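Local coordinates for protein thiosulfate sulfurtransferase TUM1 (Saccharomyces cerevisiae, PDB 3UTN) that accepts persulfide sulfur from NFS1 and passes it to UBA4 in the pathway that 2-thiolates the wobble uridine of tRNAs, at residues L108-D113 with M137-V142. Sequence-based numbering, arbitrary orientation.
With DMS (dimethyl sulfoxide), chain B.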
# COMPACT_ATOMS: atom_id res chain seq x y z
N LEU A 108 -14.50 13.42 2.06
CA LEU A 108 -14.47 12.65 3.30
C LEU A 108 -14.32 13.56 4.50
O LEU A 108 -14.32 13.10 5.64
CB LEU A 108 -13.32 11.65 3.26
CG LEU A 108 -13.42 10.61 2.16
CD1 LEU A 108 -12.09 9.88 2.00
CD2 LEU A 108 -14.57 9.63 2.41
N GLY A 109 -14.17 14.85 4.24
CA GLY A 109 -14.02 15.82 5.30
C GLY A 109 -12.68 15.73 5.99
O GLY A 109 -12.52 16.21 7.10
N VAL A 110 -11.70 15.11 5.33
CA VAL A 110 -10.36 15.04 5.89
C VAL A 110 -9.79 16.45 5.92
O VAL A 110 -9.87 17.18 4.94
CB VAL A 110 -9.45 14.11 5.08
CG1 VAL A 110 -8.01 14.18 5.58
CG2 VAL A 110 -9.96 12.69 5.17
N GLN A 111 -9.26 16.84 7.07
CA GLN A 111 -8.58 18.12 7.18
C GLN A 111 -7.10 17.82 7.09
O GLN A 111 -6.67 16.73 7.46
CB GLN A 111 -8.91 18.81 8.50
CG GLN A 111 -10.39 19.10 8.73
CD GLN A 111 -10.92 20.27 7.90
OE1 GLN A 111 -10.20 20.86 7.09
NE2 GLN A 111 -12.19 20.60 8.12
N LYS A 112 -6.33 18.78 6.61
CA LYS A 112 -4.89 18.62 6.54
C LYS A 112 -4.31 18.20 7.88
O LYS A 112 -3.39 17.40 7.94
CB LYS A 112 -4.22 19.91 6.07
CG LYS A 112 -2.74 19.77 5.75
CD LYS A 112 -2.51 18.82 4.59
CE LYS A 112 -3.27 19.24 3.34
NZ LYS A 112 -2.84 20.58 2.89
N ASP A 113 -4.87 18.74 8.96
CA ASP A 113 -4.32 18.51 10.29
C ASP A 113 -4.69 17.16 10.86
O ASP A 113 -4.17 16.76 11.90
CB ASP A 113 -4.75 19.61 11.26
CG ASP A 113 -3.94 19.60 12.53
OD1 ASP A 113 -2.69 19.57 12.42
OD2 ASP A 113 -4.53 19.60 13.63
N MET A 137 0.66 12.02 -0.88
CA MET A 137 -0.06 13.24 -1.15
C MET A 137 0.18 14.29 -0.08
O MET A 137 -0.53 15.29 -0.01
CB MET A 137 -1.55 12.95 -1.30
CG MET A 137 -1.90 12.30 -2.62
SD MET A 137 -1.14 13.16 -4.01
CE MET A 137 -1.94 14.76 -3.95
N GLY A 138 1.19 14.05 0.75
CA GLY A 138 1.70 15.06 1.65
C GLY A 138 0.84 15.26 2.87
O GLY A 138 0.96 16.28 3.55
N HIS A 139 -0.03 14.31 3.17
CA HIS A 139 -0.79 14.46 4.38
C HIS A 139 0.15 14.37 5.54
O HIS A 139 0.92 13.41 5.62
CB HIS A 139 -1.92 13.46 4.51
CG HIS A 139 -2.86 13.81 5.61
ND1 HIS A 139 -3.87 14.67 5.43
CD2 HIS A 139 -2.88 13.46 6.94
CE1 HIS A 139 -4.53 14.82 6.58
NE2 HIS A 139 -3.92 14.09 7.51
N PRO A 140 0.14 15.38 6.42
CA PRO A 140 1.17 15.54 7.43
C PRO A 140 1.26 14.34 8.35
O PRO A 140 2.35 13.83 8.60
CB PRO A 140 0.71 16.78 8.20
CG PRO A 140 -0.05 17.57 7.20
CD PRO A 140 -0.78 16.53 6.40
N LYS A 141 0.12 13.89 8.85
CA LYS A 141 0.12 12.87 9.87
C LYS A 141 -0.69 11.69 9.41
O LYS A 141 -1.92 11.74 9.34
CB LYS A 141 -0.36 13.42 11.20
CG LYS A 141 0.54 14.52 11.75
CD LYS A 141 -0.10 15.28 12.90
CE LYS A 141 -1.31 16.08 12.46
NZ LYS A 141 -1.03 17.12 11.43
N VAL A 142 0.02 10.63 9.07
CA VAL A 142 -0.61 9.46 8.55
C VAL A 142 -0.02 8.28 9.27
O VAL A 142 1.20 8.12 9.37
CB VAL A 142 -0.41 9.29 7.04
CG1 VAL A 142 -1.21 8.09 6.54
CG2 VAL A 142 -0.83 10.54 6.29
S DMS B . 3.59 10.08 9.90
O DMS B . 2.69 10.96 9.13
C1 DMS B . 5.02 10.95 10.27
C2 DMS B . 2.97 9.94 11.48
O HOH W 1 -2.13 15.71 9.34
O HOH W 2 -0.33 18.83 1.87
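Two helix-to-strand connections meet at one end of the parallel sheet of the first rhodanese domain: 108-113 leads from helix 98-107 into strand 115-119, and the segment 137-142 runs from helix 127-136 into the neighbouring strand 141-145. Each helix closes with a Schellman motif whose positive-phi position is a glycine, Gly109 or Gly138, a residue that takes such a phi readily. His139 reaches toward the first loop. A chi1 of -168° swings its ring away from its own backbone N, to where CE1 lies 3.0 Å from Gln111 O, near the ring plane, while Lys112 O lies over one face and Val110 CG1 approaches CE1 obliquely at 3.7 Å. Both ring nitrogens are hydrogen-bonded outside the pair, ND1 with Tyr174 OH and NE2 with Asp114 O, so the buried imidazole has both its polar atoms satisfied. With an alanine here, Tyr174 OH and Asp114 O would probably lose these mates and a gap would open beside Val110 CG1. Pro140, rigid and apolar, receives the bent chain of Lys112 nearly at a right angle, CD to CD at a tight 3.4 Å, and Lys112 NZ continues to Glu175 O. Lys141 NZ forms a salt bridge of 3.1 Å with Asp113 OD1, coming from above the carboxylate plane, while OD2 is taken by His45. A water beside Lys112 O accepts from Lys141 N at 2.9 Å and from Lys141 NZ. Loops joined in this way, at the entrance to adjacent parallel strands, belong to the alpha/beta architecture of the rhodanese fold.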